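Long-range contacts in uncharacterized protein (Brachypodium distachyon, PDB 4ME2), which is a chloroplast pentatricopeptide-repeat protein, THA8, built of helix-turn-helix repeats, that probably binds RNA, including group II intron RNA, in a sequence-specific way: residues E201-M206 against A231-R236; A186-Y191 against A224-D229. All blocks are in the same frame, centred on the assembly; numbering follows the deposited sequence.

Interaction 1 of 2, residues E201-M206 against A231-R236; sequences EVDEYM and ADWEAR
At the C-terminal end of this helix-turn-helix (pentatricopeptide-repeat) array, the start of helix 204-216 meets the last turns of helix 220-236. The tight part is a CH-pi contact: Glu204 CB sits over one face of the Trp233 indole, 3.7 Å from the centroid of the six-membered ring and 17° off its normal. Trp233 holds CG anti to its backbone N (chi1 -175°), which swings the ring across to Glu204. The Glu204 chain is extended and crosses the indole at about a right angle, so its CD also lies 3.6 Å from Trp233 CZ3. The contact also buries Glu204 N, which finds no partner in the model. Tyr207 and His237 add ring contacts to the same indole. An alanine in place of Trp233 would probably uncover the Glu204 methylenes and loosen the helix end from this turn. On the looser, charged solvent side Glu201 and Arg236 reach for each other tip to tip in a long salt bridge, OE2 to NH1 3.6 Å, their planes 60° apart. Asp203 N-caps helix 204-216, taking the Tyr205 N-H on OD2. Asp232 steadies the guanidinium: Arg236 NE and NH2 both donate side-on to its single oxygen OD2, each at 3.0 Å.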
loop_
_atom_site.group_PDB
_atom_site.type_symbol
_atom_site.label_atom_id
_atom_site.label_comp_id
_atom_site.label_asym_id
_atom_site.label_seq_id
_atom_site.Cartn_x
_atom_site.Cartn_y
_atom_site.Cartn_z
ATOM N N GLU A 201 3.542 1.586 -19.188
ATOM C CA GLU A 201 4.326 0.583 -19.919
ATOM C C GLU A 201 5.214 -0.213 -18.976
ATOM O O GLU A 201 6.093 0.339 -18.316
ATOM C CB GLU A 201 5.158 1.218 -21.048
ATOM C CG GLU A 201 4.659 0.930 -22.464
ATOM C CD GLU A 201 5.550 -0.027 -23.254
ATOM O OE1 GLU A 201 6.719 -0.233 -22.859
ATOM O OE2 GLU A 201 5.079 -0.567 -24.280
ATOM N N VAL A 202 4.967 -1.516 -18.908
ATOM C CA VAL A 202 5.604 -2.372 -17.914
ATOM C C VAL A 202 6.450 -3.471 -18.572
ATOM O O VAL A 202 6.434 -3.622 -19.795
ATOM C CB VAL A 202 4.540 -2.958 -16.958
ATOM C CG1 VAL A 202 3.924 -4.222 -17.539
ATOM C CG2 VAL A 202 5.128 -3.194 -15.577
ATOM N N ASP A 203 7.179 -4.231 -17.759
ATOM C CA ASP A 203 8.128 -5.234 -18.246
ATOM C C ASP A 203 7.518 -6.636 -18.286
ATOM O O ASP A 203 6.400 -6.851 -17.814
ATOM C CB ASP A 203 9.388 -5.229 -17.362
ATOM C CG ASP A 203 10.400 -6.304 -17.755
ATOM O OD1 ASP A 203 10.762 -6.385 -18.951
ATOM O OD2 ASP A 203 10.835 -7.070 -16.867
ATOM N N GLU A 204 8.259 -7.585 -18.856
ATOM C CA GLU A 204 7.871 -8.993 -18.826
ATOM C C GLU A 204 7.698 -9.465 -17.392
ATOM O O GLU A 204 6.786 -10.237 -17.094
ATOM C CB GLU A 204 8.910 -9.869 -19.525
ATOM C CG GLU A 204 8.633 -11.363 -19.421
ATOM C CD GLU A 204 9.607 -12.204 -20.224
ATOM O OE1 GLU A 204 10.769 -11.779 -20.406
ATOM O OE2 GLU A 204 9.212 -13.302 -20.669
ATOM N N TYR A 205 8.587 -9.001 -16.514
ATOM C CA TYR A 205 8.532 -9.358 -15.098
ATOM C C TYR A 205 7.177 -9.067 -14.440
ATOM O O TYR A 205 6.660 -9.908 -13.720
ATOM C CB TYR A 205 9.672 -8.696 -14.318
ATOM C CG TYR A 205 9.741 -9.097 -12.863
ATOM C CD1 TYR A 205 9.777 -10.439 -12.491
ATOM C CD2 TYR A 205 9.777 -8.132 -11.860
ATOM C CE1 TYR A 205 9.839 -10.810 -11.162
ATOM C CE2 TYR A 205 9.845 -8.492 -10.527
ATOM C CZ TYR A 205 9.873 -9.832 -10.188
ATOM O OH TYR A 205 9.945 -10.198 -8.872
ATOM N N MET A 206 6.606 -7.889 -14.677
ATOM C CA MET A 206 5.290 -7.582 -14.112
ATOM C C MET A 206 4.238 -8.590 -14.576
ATOM O O MET A 206 3.410 -9.042 -13.784
ATOM C CB MET A 206 4.848 -6.170 -14.477
ATOM C CG MET A 206 3.417 -5.836 -14.081
ATOM S SD MET A 206 3.129 -5.815 -12.300
ATOM C CE MET A 206 3.460 -4.096 -11.929
ATOM N N ALA A 231 1.067 -12.344 -23.722
ATOM C CA ALA A 231 1.122 -12.784 -25.120
ATOM C C ALA A 231 1.324 -11.595 -26.058
ATOM O O ALA A 231 2.126 -11.660 -26.991
ATOM C CB ALA A 231 -0.130 -13.566 -25.501
ATOM N N ASP A 232 0.595 -10.512 -25.792
ATOM C CA ASP A 232 0.721 -9.275 -26.551
ATOM C C ASP A 232 2.163 -8.775 -26.468
ATOM O O ASP A 232 2.758 -8.397 -27.477
ATOM C CB ASP A 232 -0.254 -8.230 -26.008
ATOM C CG ASP A 232 -0.336 -6.989 -26.877
ATOM O OD1 ASP A 232 -1.257 -6.918 -27.714
ATOM O OD2 ASP A 232 0.509 -6.079 -26.720
ATOM N N TRP A 233 2.725 -8.795 -25.261
ATOM C CA TRP A 233 4.122 -8.419 -25.064
ATOM C C TRP A 233 5.056 -9.318 -25.840
ATOM O O TRP A 233 5.935 -8.836 -26.551
ATOM C CB TRP A 233 4.464 -8.386 -23.574
ATOM C CG TRP A 233 5.847 -7.888 -23.277
ATOM C CD1 TRP A 233 6.246 -6.584 -23.008
ATOM C CD2 TRP A 233 7.067 -8.683 -23.221
ATOM N NE1 TRP A 233 7.597 -6.522 -22.792
ATOM C CE2 TRP A 233 8.151 -7.748 -22.907
ATOM C CE3 TRP A 233 7.362 -10.028 -23.397
ATOM C CZ2 TRP A 233 9.464 -8.166 -22.776
ATOM C CZ3 TRP A 233 8.693 -10.439 -23.263
ATOM C CH2 TRP A 233 9.717 -9.529 -22.961
ATOM N N GLU A 234 4.861 -10.629 -25.739
ATOM C CA GLU A 234 5.741 -11.582 -26.416
ATOM C C GLU A 234 5.749 -11.386 -27.933
ATOM O O GLU A 234 6.807 -11.409 -28.557
ATOM C CB GLU A 234 5.360 -13.018 -26.061
ATOM C CG GLU A 234 5.831 -13.465 -24.688
ATOM C CD GLU A 234 5.244 -14.803 -24.283
ATOM O OE1 GLU A 234 4.222 -15.214 -24.876
ATOM O OE2 GLU A 234 5.802 -15.445 -23.369
ATOM N N ALA A 235 4.570 -11.175 -28.519
ATOM C CA ALA A 235 4.462 -10.975 -29.968
ATOM C C ALA A 235 5.242 -9.740 -30.430
ATOM O O ALA A 235 5.633 -9.645 -31.598
ATOM C CB ALA A 235 3.004 -10.889 -30.395
ATOM N N ARG A 236 5.465 -8.809 -29.503
ATOM C CA ARG A 236 6.290 -7.627 -29.749
ATOM C C ARG A 236 7.776 -7.949 -29.571
ATOM O O ARG A 236 8.586 -7.624 -30.441
ATOM C CB ARG A 236 5.877 -6.470 -28.828
ATOM C CG ARG A 236 4.537 -5.825 -29.157
ATOM C CD ARG A 236 4.220 -4.693 -28.189
ATOM N NE ARG A 236 3.359 -5.118 -27.084
ATOM C CZ ARG A 236 3.493 -4.708 -25.825
ATOM N NH1 ARG A 236 4.463 -3.867 -25.490
ATOM N NH2 ARG A 236 2.661 -5.146 -24.892
#

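Interaction 2 of 2, residues A186-Y191 against A224-D229; sequences AAWRVY and AEVEAD
Tyr191 carries CG anti to the backbone N (chi1 175°) and Trp188 likewise, so both rings, about one helical turn apart, reach across the gap to helix 220-236. From that helix Asp229 answers with CG beside its backbone N (chi1 -65°), which brings carboxylate and phenol tip to tip. Tyr191 OH donates to Asp229 OD2 over a short 2.6 Å, reaching the anti lone pair, the one turned away from the other oxygen. The same OD2 is in a salt bridge with Arg196, so one oxygen serves both a hydroxyl and a cation, and that positive charge is likely to favour the ionised carboxylate. The backbones stay well separated: the short helical segments approach to 12.5 Å at an angle of 37°. In this superhelix of paired helices, helix 204-216 comes between 184-197 and 220-236 in the chain, and long side chains span the distance between those two. Val226 fills the angle between the rings, its CG2 lying at the Trp188 edge, 3.9 Å from CZ3, and 4.0 Å from Tyr191 CE1. Tyr207 and Met210 of helix 204-216 also pack on Tyr191. The six-membered ring of the indole also meets aliphatic carbon, with Trp188 CH2 3.6 Å from Glu225 CB, while the Glu225 chain, bent at chi2, carries its carboxylate to a salt bridge with Arg196.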
loop_
_atom_site.group_PDB
_atom_site.type_symbol
_atom_site.label_atom_id
_atom_site.label_comp_id
_atom_site.label_asym_id
_atom_site.label_seq_id
_atom_site.Cartn_x
_atom_site.Cartn_y
_atom_site.Cartn_z
ATOM N N ALA A 186 -6.534 -7.217 -4.589
ATOM C CA ALA A 186 -5.741 -5.995 -4.422
ATOM C C ALA A 186 -4.656 -5.879 -5.499
ATOM O O ALA A 186 -4.489 -4.817 -6.104
ATOM C CB ALA A 186 -5.134 -5.922 -3.024
ATOM N N ALA A 187 -3.934 -6.972 -5.748
ATOM C CA ALA A 187 -2.903 -6.972 -6.790
ATOM C C ALA A 187 -3.525 -6.679 -8.163
ATOM O O ALA A 187 -3.030 -5.838 -8.930
ATOM C CB ALA A 187 -2.149 -8.302 -6.800
ATOM N N TRP A 188 -4.625 -7.360 -8.465
ATOM C CA TRP A 188 -5.336 -7.097 -9.703
ATOM C C TRP A 188 -5.745 -5.642 -9.810
ATOM O O TRP A 188 -5.577 -5.023 -10.866
ATOM C CB TRP A 188 -6.539 -8.012 -9.839
ATOM C CG TRP A 188 -7.355 -7.631 -11.024
ATOM C CD1 TRP A 188 -8.566 -6.955 -11.040
ATOM C CD2 TRP A 188 -6.996 -7.818 -12.424
ATOM N NE1 TRP A 188 -8.986 -6.753 -12.326
ATOM C CE2 TRP A 188 -8.093 -7.252 -13.203
ATOM C CE3 TRP A 188 -5.929 -8.408 -13.084
ATOM C CZ2 TRP A 188 -8.093 -7.271 -14.587
ATOM C CZ3 TRP A 188 -5.940 -8.426 -14.480
ATOM C CH2 TRP A 188 -6.996 -7.870 -15.212
ATOM N N ARG A 189 -6.274 -5.084 -8.720
ATOM C CA ARG A 189 -6.712 -3.687 -8.717
ATOM C C ARG A 189 -5.584 -2.759 -9.150
ATOM O O ARG A 189 -5.780 -1.910 -10.021
ATOM C CB ARG A 189 -7.266 -3.272 -7.345
ATOM C CG ARG A 189 -8.730 -3.636 -7.120
ATOM C CD ARG A 189 -9.632 -2.404 -7.020
ATOM N NE ARG A 189 -9.472 -1.473 -8.130
ATOM C CZ ARG A 189 -9.588 -0.147 -8.043
ATOM N NH1 ARG A 189 -9.854 0.447 -6.887
ATOM N NH2 ARG A 189 -9.421 0.597 -9.126
ATOM N N VAL A 190 -4.405 -2.930 -8.554
ATOM C CA VAL A 190 -3.238 -2.105 -8.897
ATOM C C VAL A 190 -2.804 -2.325 -10.345
ATOM O O VAL A 190 -2.580 -1.361 -11.095
ATOM C CB VAL A 190 -2.032 -2.393 -7.978
ATOM C CG1 VAL A 190 -0.784 -1.699 -8.508
ATOM C CG2 VAL A 190 -2.315 -1.946 -6.554
ATOM N N TYR A 191 -2.656 -3.594 -10.723
ATOM C CA TYR A 191 -2.250 -3.940 -12.082
ATOM C C TYR A 191 -3.211 -3.352 -13.119
ATOM O O TYR A 191 -2.782 -2.743 -14.103
ATOM C CB TYR A 191 -2.128 -5.460 -12.242
ATOM C CG TYR A 191 -1.838 -5.900 -13.659
ATOM C CD1 TYR A 191 -2.874 -6.281 -14.515
ATOM C CD2 TYR A 191 -0.532 -5.934 -14.148
ATOM C CE1 TYR A 191 -2.614 -6.685 -15.819
ATOM C CE2 TYR A 191 -0.262 -6.341 -15.450
ATOM C CZ TYR A 191 -1.305 -6.711 -16.279
ATOM O OH TYR A 191 -1.036 -7.112 -17.566
ATOM N N ALA A 224 -6.259 -15.034 -16.919
ATOM C CA ALA A 224 -6.426 -15.092 -18.363
ATOM C C ALA A 224 -6.185 -13.729 -19.022
ATOM O O ALA A 224 -5.622 -13.662 -20.111
ATOM C CB ALA A 224 -7.806 -15.630 -18.713
ATOM N N GLU A 225 -6.605 -12.654 -18.352
ATOM C CA GLU A 225 -6.352 -11.294 -18.836
ATOM C C GLU A 225 -4.850 -11.028 -18.907
ATOM O O GLU A 225 -4.344 -10.542 -19.919
ATOM C CB GLU A 225 -7.013 -10.249 -17.932
ATOM C CG GLU A 225 -8.527 -10.335 -17.825
ATOM C CD GLU A 225 -9.252 -9.571 -18.914
ATOM O OE1 GLU A 225 -10.441 -9.276 -18.717
ATOM O OE2 GLU A 225 -8.648 -9.253 -19.956
ATOM N N VAL A 226 -4.142 -11.360 -17.831
ATOM C CA VAL A 226 -2.699 -11.135 -17.784
ATOM C C VAL A 226 -1.990 -11.964 -18.852
ATOM O O VAL A 226 -1.089 -11.468 -19.531
ATOM C CB VAL A 226 -2.093 -11.439 -16.401
ATOM C CG1 VAL A 226 -0.604 -11.120 -16.412
ATOM C CG2 VAL A 226 -2.793 -10.645 -15.306
ATOM N N GLU A 227 -2.402 -13.218 -19.019
ATOM C CA GLU A 227 -1.810 -14.056 -20.056
ATOM C C GLU A 227 -1.988 -13.434 -21.443
ATOM O O GLU A 227 -1.095 -13.515 -22.278
ATOM C CB GLU A 227 -2.371 -15.478 -20.003
ATOM C CG GLU A 227 -1.977 -16.229 -18.735
ATOM C CD GLU A 227 -2.495 -17.659 -18.689
ATOM O OE1 GLU A 227 -3.205 -18.083 -19.627
ATOM O OE2 GLU A 227 -2.185 -18.365 -17.707
ATOM N N ALA A 228 -3.135 -12.797 -21.673
ATOM C CA ALA A 228 -3.381 -12.070 -22.918
ATOM C C ALA A 228 -2.393 -10.905 -23.070
ATOM O O ALA A 228 -1.801 -10.711 -24.134
ATOM C CB ALA A 228 -4.822 -11.575 -22.965
ATOM N N ASP A 229 -2.202 -10.146 -21.991
ATOM C CA ASP A 229 -1.248 -9.036 -21.994
ATOM C C ASP A 229 0.187 -9.521 -22.226
ATOM O O ASP A 229 0.926 -8.930 -23.013
ATOM C CB ASP A 229 -1.327 -8.247 -20.680
ATOM C CG ASP A 229 -2.668 -7.559 -20.479
ATOM O OD1 ASP A 229 -3.427 -7.401 -21.461
ATOM O OD2 ASP A 229 -2.966 -7.172 -19.327
#

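How the interactions relate
Both contacts use helix 220-236, interaction 1 at its C-terminal end and interaction 2 further back, with centres about 12 Å apart. Interaction 2 is the buried one, where aromatic rings from helix 184-197 meet a valine and a carboxylate held by a direct hydrogen bond. Interaction 1 lies at the surface, about 24 Å from the centre of the chain against about 17 Å, and relies on one indole face and a long salt bridge. Helix 204-216 follows helix 184-197 in the chain and joins the two sites: Met206 CG packs 4.0 Å from Tyr191 CD2, while Tyr207 touches Trp233 and Arg236 as well as Tyr191 and Asp229.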